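Local coordinates for epsin-2 (PDB 6ENR), which binds membranes rich in phosphatidylinositol 3,5- and 4,5-bisphosphate and is required for endocytosis and actin localization, the part described here being its N-terminal ENTH domain, at residues M56-L59 with D60-N64; L63-K66 with G67-R71; V101-T104 with L105-F108; G115-E118 with G119-I122. One frame throughout, in Å; residues are numbered along the deposited sequence.

Contact 1: residues M56-L59 with D60-N64; sequences MDML and DKRLN
Asp57 and Lys61 form a salt bridge one turn apart on the helix. The ammonium faces both carboxylate oxygens about equally, Lys61 NZ lying 3.2 Å from Asp57 OD2 and 3.3 Å from Asp57 OD1, and both bonds are weak. A bend at the last torsion of the lysine (chi4 56°) turns NZ back toward the aspartate, while a water accepts from Lys61 NZ at 2.9 Å and donates weakly to Asp57 O.

Sulfur meets a cation on another side of the helix. Met58 SD stands over one face of the Arg62 guanidinium, offset toward its rim, and is 3.4 Å from Arg62 NE. The arginine runs straight from CG to NE, whereas the methionine chain bends at chi2 (52°), which carries SD across to the guanidinium. Beyond this contact Arg62 NH1 donates to Thr27 OG1, so an alanine here would probably leave that hydroxyl without its guanidinium partner and Met58 SD without the flat group beneath it.

Regular alpha-helical backbone bonds carry the last full turns of helix 49-63, among them Asp60 N to Met56 O (2.8 Å) and Leu63 N to Leu59 O (2.8 Å). At the helix end the Asn64 amide folds back, and its ND2 gives a 2.7 Å bond to Asp60 O.

Apolar packing is left to the buried flank, where Leu59 and Leu63 lean on helix 70-86 and Met56 on Trp94.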
# COMPACT_ATOMS: atom_id res chain seq x y z
N MET A 56 -4.40 -8.09 2.39
CA MET A 56 -5.01 -7.45 1.19
C MET A 56 -6.43 -7.04 1.45
O MET A 56 -6.88 -6.03 0.93
CB MET A 56 -4.86 -8.37 -0.02
CG MET A 56 -3.44 -8.80 -0.44
SD MET A 56 -2.11 -7.52 -0.33
CE MET A 56 -2.45 -6.57 -1.78
N ASP A 57 -7.15 -7.77 2.32
CA ASP A 57 -8.50 -7.37 2.72
C ASP A 57 -8.49 -5.99 3.37
O ASP A 57 -9.33 -5.08 3.04
CB ASP A 57 -9.12 -8.37 3.66
CG ASP A 57 -10.63 -8.19 3.82
OD1 ASP A 57 -11.39 -8.15 2.82
OD2 ASP A 57 -11.04 -8.16 4.94
N MET A 58 -7.58 -5.81 4.32
CA MET A 58 -7.46 -4.55 5.01
C MET A 58 -6.94 -3.46 4.13
O MET A 58 -7.39 -2.28 4.23
CB MET A 58 -6.52 -4.67 6.23
CG MET A 58 -6.38 -3.37 7.03
SD MET A 58 -7.95 -2.61 7.53
CE MET A 58 -8.51 -3.98 8.55
N LEU A 59 -5.95 -3.79 3.31
CA LEU A 59 -5.45 -2.78 2.37
C LEU A 59 -6.51 -2.34 1.35
O LEU A 59 -6.62 -1.14 1.02
CB LEU A 59 -4.19 -3.24 1.70
CG LEU A 59 -2.97 -3.51 2.54
CD1 LEU A 59 -1.83 -4.08 1.71
CD2 LEU A 59 -2.53 -2.21 3.23
N ASP A 60 -7.32 -3.27 0.89
CA ASP A 60 -8.41 -2.90 -0.03
C ASP A 60 -9.34 -1.92 0.64
O ASP A 60 -9.70 -0.91 0.02
CB ASP A 60 -9.14 -4.20 -0.41
CG ASP A 60 -10.08 -4.06 -1.61
OD1 ASP A 60 -10.04 -3.07 -2.36
OD2 ASP A 60 -10.91 -5.04 -1.74
N LYS A 61 -9.76 -2.19 1.89
CA LYS A 61 -10.64 -1.27 2.64
C LYS A 61 -10.07 0.13 2.84
O LYS A 61 -10.75 1.14 2.56
CB LYS A 61 -11.04 -1.87 4.02
CG LYS A 61 -11.84 -3.15 3.93
CD LYS A 61 -11.86 -3.90 5.28
CE LYS A 61 -13.05 -4.80 5.45
NZ LYS A 61 -13.20 -5.81 4.37
N ARG A 62 -8.81 0.18 3.22
CA ARG A 62 -8.14 1.40 3.47
C ARG A 62 -7.76 2.18 2.25
O ARG A 62 -7.82 3.43 2.29
CB ARG A 62 -6.96 1.13 4.44
CG ARG A 62 -7.57 0.99 5.80
CD ARG A 62 -6.76 0.85 7.03
NE ARG A 62 -7.67 0.68 8.18
CZ ARG A 62 -7.28 0.55 9.44
NH1 ARG A 62 -5.99 0.58 9.78
NH2 ARG A 62 -8.20 0.39 10.38
N LEU A 63 -7.45 1.51 1.15
CA LEU A 63 -7.20 2.25 -0.10
C LEU A 63 -8.45 2.91 -0.65
O LEU A 63 -8.35 3.81 -1.46
CB LEU A 63 -6.62 1.34 -1.15
CG LEU A 63 -5.18 0.90 -0.89
CD1 LEU A 63 -4.83 -0.27 -1.77
CD2 LEU A 63 -4.16 1.98 -1.17
N ASN A 64 -9.61 2.38 -0.28
CA ASN A 64 -10.87 2.91 -0.72
C ASN A 64 -11.39 4.04 0.17
O ASN A 64 -12.50 4.56 -0.09
CB ASN A 64 -11.90 1.78 -0.87
CG ASN A 64 -11.75 1.02 -2.17
OD1 ASN A 64 -12.14 1.54 -3.21
ND2 ASN A 64 -11.06 -0.15 -2.15
O HOH W 1 -12.38 -5.11 1.70

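Contact 2: residues L63-K66 with G67-R71; sequences LNDK and GKYWR
Asp65 and Tyr69 meet at a slant, carboxylate and phenol ring planes 33° apart, with Asp65 OD1 3.4 Å from Tyr69 CB. The touch is made at the root of the tyrosine, and the ring itself continues away from the aspartate. The same OD1 accepts a bond from Lys66 N (3.1 Å) through its anti lone pair, which ties the carboxylate to the backbone just after it, and OD2 receives a weak bond from His72 ND1. Were Asp65 an alanine, the Lys66 amide would probably lose this acceptor and His72 ND1 its weak carboxylate partner.

Lys66 O lies near the plane of the tyrosine ring, at its edge, and accepts from Tyr69 N at 3.0 Å. Trp70 N then bonds to Gly67 O at 3.0 Å, so two successive i to i+3 bonds wind the linker between helices 49-63 and 70-86 into a short 3-10-like turn that runs into the second helix. Gly67 takes a positive phi where the chain swings into this turn.

Trp70 departs in another direction from Tyr69. Its chi1 of 68° brings the indole edge to Gly67 O, which lies in the ring plane, while Arg71 follows one of its faces: Trp70 CZ2 lies centrally 3.5 Å above the guanidinium plane of Arg71. The indole also meets the His110 ring, the two planes about 25° apart.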
# COMPACT_ATOMS: atom_id res chain seq x y z
N LEU A 63 -7.45 1.51 1.15
CA LEU A 63 -7.20 2.25 -0.10
C LEU A 63 -8.45 2.91 -0.65
O LEU A 63 -8.35 3.81 -1.46
CB LEU A 63 -6.62 1.34 -1.15
CG LEU A 63 -5.18 0.90 -0.89
CD1 LEU A 63 -4.83 -0.27 -1.77
CD2 LEU A 63 -4.16 1.98 -1.17
N ASN A 64 -9.61 2.38 -0.28
CA ASN A 64 -10.87 2.91 -0.72
C ASN A 64 -11.39 4.04 0.17
O ASN A 64 -12.50 4.56 -0.09
CB ASN A 64 -11.90 1.78 -0.87
CG ASN A 64 -11.75 1.02 -2.17
OD1 ASN A 64 -12.14 1.54 -3.21
ND2 ASN A 64 -11.06 -0.15 -2.15
N ASP A 65 -10.60 4.48 1.18
CA ASP A 65 -11.08 5.54 2.04
C ASP A 65 -10.87 6.94 1.42
O ASP A 65 -10.25 7.11 0.39
CB ASP A 65 -10.44 5.47 3.41
CG ASP A 65 -11.44 5.45 4.49
OD1 ASP A 65 -12.29 6.40 4.57
OD2 ASP A 65 -11.37 4.49 5.25
N LYS A 66 -11.51 7.93 2.00
CA LYS A 66 -11.48 9.29 1.42
C LYS A 66 -11.45 10.37 2.47
O LYS A 66 -11.51 10.06 3.69
CB LYS A 66 -12.68 9.50 0.47
CG LYS A 66 -13.83 8.52 0.63
CD LYS A 66 -14.76 8.61 -0.57
CE LYS A 66 -14.29 7.78 -1.76
NZ LYS A 66 -15.35 7.80 -2.82
N GLY A 67 -11.35 11.61 2.00
CA GLY A 67 -11.49 12.82 2.85
C GLY A 67 -10.69 12.79 4.15
O GLY A 67 -9.47 12.63 4.09
N LYS A 68 -11.34 12.94 5.31
CA LYS A 68 -10.63 13.06 6.61
C LYS A 68 -9.74 11.83 6.92
O LYS A 68 -8.79 11.93 7.72
CB LYS A 68 -11.62 13.18 7.79
CG LYS A 68 -12.35 14.49 7.94
CD LYS A 68 -13.43 14.36 9.02
CE LYS A 68 -14.29 15.63 9.14
NZ LYS A 68 -13.55 16.92 9.28
N TYR A 69 -10.06 10.69 6.29
CA TYR A 69 -9.33 9.42 6.47
C TYR A 69 -8.23 9.15 5.45
O TYR A 69 -7.81 7.99 5.27
CB TYR A 69 -10.37 8.28 6.62
CG TYR A 69 -11.26 8.54 7.84
CD1 TYR A 69 -10.90 8.13 9.10
CD2 TYR A 69 -12.43 9.27 7.71
CE1 TYR A 69 -11.71 8.40 10.22
CE2 TYR A 69 -13.23 9.56 8.80
CZ TYR A 69 -12.87 9.13 10.05
OH TYR A 69 -13.70 9.42 11.13
N TRP A 70 -7.77 10.20 4.80
CA TRP A 70 -6.60 10.17 3.91
C TRP A 70 -5.35 9.45 4.43
O TRP A 70 -4.62 8.86 3.64
CB TRP A 70 -6.19 11.55 3.46
CG TRP A 70 -5.64 12.46 4.51
CD1 TRP A 70 -6.31 13.35 5.30
CD2 TRP A 70 -4.28 12.58 4.82
NE1 TRP A 70 -5.42 13.99 6.13
CE2 TRP A 70 -4.17 13.54 5.86
CE3 TRP A 70 -3.13 11.93 4.34
CZ2 TRP A 70 -2.95 13.90 6.43
CZ3 TRP A 70 -1.92 12.29 4.92
CH2 TRP A 70 -1.84 13.28 5.94
N ARG A 71 -5.09 9.53 5.74
CA ARG A 71 -3.90 8.80 6.23
C ARG A 71 -4.03 7.27 6.02
O ARG A 71 -2.98 6.62 5.82
CB ARG A 71 -3.65 9.10 7.70
CG ARG A 71 -3.21 10.53 7.99
CD ARG A 71 -3.09 10.80 9.47
NE ARG A 71 -2.82 12.18 9.78
CZ ARG A 71 -3.71 13.17 9.84
NH1 ARG A 71 -5.01 13.01 9.55
NH2 ARG A 71 -3.27 14.39 10.14

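Contact 3: residues V101-T104 with L105-F108; sequences VIKT and LREF
The guanidinium of Arg106 carries the aliphatic stem of Lys103 over one face: Lys103 CG stands 3.7 Å above its plane, offset toward the rim, with Arg106 NH2 as its nearest atom at 3.8 Å. The two chains lie side by side and point the same way. Arg106 reaches this position by bending at chi3 (-66°), while Lys103 remains extended beyond CG, so the contact is between methylene groups and a flat cation. Their charged ends stay apart, Lys103 NZ being 5.5 Å from Arg106 NH2; the lysine also makes a cation-pi contact with Phe99. The Phe108 ring leads away from this pair and packs against Trp70 and Ile122.

Leu105 turns inward. Its CG lies 3.3 Å from Val101 O, and its branches join Leu63, Val73 and Leu77 in the interior. Val101 O is used twice, accepting a weak bond from Leu105 N and a shorter one, 2.8 Å, from Thr104 OG1. Leu105 N is shared, giving a second weak bond to Ile102 O. A chi1 of 66° in Thr104 sets its hydroxyl between the backbone N and the carbonyl carbon, facing the preceding turn.

Arg106 N bonds to Lys103 O at 3.1 Å and Glu107 N to Thr104 O at 3.2 Å, each donor standing well above the plane of the carbonyl it meets. Phe108 N closes on Leu105 O, completing a type I beta turn. This shift from alpha-helical i to i+4 bonding to i to i+3 bonding is the C-terminal unwinding of helix 99-105, where the chain leaves for the long loop to helix 120-134.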
# COMPACT_ATOMS: atom_id res chain seq x y z
N VAL A 101 -8.45 0.92 -8.46
CA VAL A 101 -8.33 1.54 -7.14
C VAL A 101 -7.04 2.36 -7.12
O VAL A 101 -7.03 3.53 -6.75
CB VAL A 101 -8.20 0.46 -6.04
CG1 VAL A 101 -7.79 1.09 -4.71
CG2 VAL A 101 -9.50 -0.32 -5.85
N ILE A 102 -5.95 1.77 -7.57
CA ILE A 102 -4.69 2.48 -7.54
C ILE A 102 -4.68 3.66 -8.49
O ILE A 102 -4.25 4.76 -8.15
CB ILE A 102 -3.48 1.56 -7.79
CG1 ILE A 102 -3.49 0.36 -6.81
CG2 ILE A 102 -2.19 2.32 -7.54
CD1 ILE A 102 -2.65 -0.78 -7.31
N LYS A 103 -5.17 3.47 -9.69
CA LYS A 103 -5.19 4.57 -10.61
C LYS A 103 -6.09 5.74 -10.16
O LYS A 103 -5.73 6.84 -10.33
CB LYS A 103 -5.57 4.08 -12.01
CG LYS A 103 -4.45 3.26 -12.63
CD LYS A 103 -4.96 2.71 -13.94
CE LYS A 103 -3.93 1.88 -14.72
NZ LYS A 103 -4.65 1.15 -15.84
N THR A 104 -7.23 5.50 -9.56
CA THR A 104 -8.05 6.63 -9.04
C THR A 104 -7.22 7.48 -8.03
O THR A 104 -7.40 8.68 -7.88
CB THR A 104 -9.39 6.13 -8.41
OG1 THR A 104 -9.12 5.35 -7.25
CG2 THR A 104 -10.28 5.35 -9.31
N LEU A 105 -6.32 6.83 -7.29
CA LEU A 105 -5.49 7.54 -6.33
C LEU A 105 -4.46 8.53 -6.89
O LEU A 105 -4.02 9.44 -6.19
CB LEU A 105 -4.85 6.55 -5.38
CG LEU A 105 -5.85 5.73 -4.52
CD1 LEU A 105 -5.04 4.72 -3.71
CD2 LEU A 105 -6.65 6.58 -3.59
N ARG A 106 -4.10 8.40 -8.14
CA ARG A 106 -3.26 9.44 -8.77
C ARG A 106 -3.95 10.82 -8.78
O ARG A 106 -3.27 11.82 -8.97
CB ARG A 106 -2.94 9.03 -10.20
CG ARG A 106 -2.17 7.73 -10.29
CD ARG A 106 -1.70 7.37 -11.69
NE ARG A 106 -2.84 7.10 -12.58
CZ ARG A 106 -2.76 6.72 -13.85
NH1 ARG A 106 -1.57 6.54 -14.38
NH2 ARG A 106 -3.88 6.50 -14.59
N GLU A 107 -5.26 10.89 -8.60
CA GLU A 107 -5.97 12.20 -8.54
C GLU A 107 -6.68 12.42 -7.21
O GLU A 107 -7.51 13.34 -7.12
CB GLU A 107 -7.01 12.31 -9.70
CG GLU A 107 -6.55 12.14 -11.19
CD GLU A 107 -7.78 12.11 -12.25
OE1 GLU A 107 -9.00 11.99 -11.83
OE2 GLU A 107 -7.57 12.23 -13.54
N PHE A 108 -6.28 11.67 -6.15
CA PHE A 108 -6.88 11.82 -4.82
C PHE A 108 -6.63 13.22 -4.30
O PHE A 108 -5.42 13.70 -4.25
CB PHE A 108 -6.23 10.80 -3.85
CG PHE A 108 -6.81 10.81 -2.46
CD1 PHE A 108 -7.82 9.94 -2.13
CD2 PHE A 108 -6.30 11.69 -1.46
CE1 PHE A 108 -8.28 9.89 -0.86
CE2 PHE A 108 -6.85 11.73 -0.21
CZ PHE A 108 -7.86 10.84 0.08

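Contact 4: residues G115-E118 with G119-I122; sequences GFDE and GQII
Asp117 OD1 accepts a bond from Gly119 N at 3.0 Å, clearly bent at the hydrogen. The amide approaches from well above the carboxylate plane, 54° out of it. With CG anti to the backbone N (chi1 -168°), the aspartate swings its carboxylate forward over the start of the next turn, and OD1 also comes within 3.5 Å of Gly119 CA, an approach eased by the lack of a side chain there. The second oxygen, OD2, is bound by a salt bridge to Arg123 NH2 of the helix that follows.

This is a capping bond at the entry to helix 120-134: the carboxylate takes up a backbone N-H at the helix start, where a negative group is also likely to be well placed beside the helix dipole. Gln120 crosses the aspartate at about a right angle, its amide plane 59° from the carboxylate, and the approach is loose, Gln120 CB lying 4.0 Å from Asp117 OD2.

Glu118 points elsewhere. Its chain bends at chi2, which brings CD to the edge of the Phe116 ring, in the ring plane, and the residue packs on Trp70 and His110. Downstream, Ile122 enters the interior against Val73 and Leu77.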
# COMPACT_ATOMS: atom_id res chain seq x y z
N GLY A 115 -6.97 24.78 4.35
CA GLY A 115 -6.72 25.01 2.93
C GLY A 115 -5.39 24.48 2.45
O GLY A 115 -4.85 25.00 1.47
N PHE A 116 -4.95 23.40 3.11
CA PHE A 116 -3.70 22.64 2.95
C PHE A 116 -4.08 21.28 2.27
O PHE A 116 -4.92 20.52 2.77
CB PHE A 116 -3.21 22.48 4.41
CG PHE A 116 -1.84 21.91 4.63
CD1 PHE A 116 -0.71 22.73 4.62
CD2 PHE A 116 -1.68 20.58 4.99
CE1 PHE A 116 0.57 22.20 4.88
CE2 PHE A 116 -0.42 20.06 5.23
CZ PHE A 116 0.71 20.87 5.18
N ASP A 117 -3.48 20.99 1.11
CA ASP A 117 -3.64 19.75 0.37
C ASP A 117 -2.86 18.63 1.05
O ASP A 117 -1.63 18.63 1.11
CB ASP A 117 -3.01 19.93 -1.04
CG ASP A 117 -3.34 18.82 -2.03
OD1 ASP A 117 -4.17 17.88 -1.76
OD2 ASP A 117 -2.78 18.98 -3.15
N GLU A 118 -3.57 17.64 1.52
CA GLU A 118 -2.94 16.47 2.14
C GLU A 118 -2.80 15.34 1.14
O GLU A 118 -2.12 14.35 1.39
CB GLU A 118 -3.83 15.96 3.30
CG GLU A 118 -4.37 17.04 4.23
CD GLU A 118 -3.44 17.34 5.34
OE1 GLU A 118 -2.25 17.39 5.04
OE2 GLU A 118 -3.95 17.55 6.49
N GLY A 119 -3.45 15.50 -0.01
CA GLY A 119 -3.46 14.50 -1.02
C GLY A 119 -2.20 14.46 -1.83
O GLY A 119 -2.00 13.51 -2.54
N GLN A 120 -1.32 15.43 -1.65
CA GLN A 120 -0.27 15.64 -2.63
C GLN A 120 0.62 14.40 -2.65
O GLN A 120 0.91 13.86 -3.72
CB GLN A 120 0.52 16.90 -2.30
CG GLN A 120 1.41 17.47 -3.41
CD GLN A 120 2.50 18.44 -2.89
OE1 GLN A 120 2.21 19.55 -2.38
NE2 GLN A 120 3.77 18.03 -3.05
N ILE A 121 1.02 13.94 -1.48
CA ILE A 121 1.93 12.81 -1.41
C ILE A 121 1.31 11.48 -1.86
O ILE A 121 1.99 10.67 -2.43
CB ILE A 121 2.59 12.66 -0.00
CG1 ILE A 121 3.60 11.50 -0.01
CG2 ILE A 121 1.61 12.45 1.14
CD1 ILE A 121 4.70 11.69 -1.03
N ILE A 122 0.04 11.25 -1.60
CA ILE A 122 -0.66 10.12 -2.16
C ILE A 122 -0.59 10.07 -3.71
O ILE A 122 -0.41 9.02 -4.33
CB ILE A 122 -2.11 10.13 -1.72
CG1 ILE A 122 -2.23 9.72 -0.24
CG2 ILE A 122 -2.91 9.15 -2.52
CD1 ILE A 122 -3.50 10.13 0.38

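Overall arrangement
Contacts 1 and 3 are partly buried and send leucines into a shared interior: Leu63 meets Val101 and Leu105, so the ends of helices 49-63 and 99-105 pack together. Contacts 2 and 4 lie at the surface, where helices 70-86 and 120-134 begin, and rely more on carboxylate-to-backbone bonds. Contact 1 runs into contact 2 through Leu63 and Asn64. Trp70 of contact 2 links contacts 3 and 4, touching Phe108 and Glu118, while Ile122 of contact 4 packs on Phe108. Helix ends thus alternate with helix starts along the chain, and contact 1 stands about 20 Å from contact 4, between centres, without touching it.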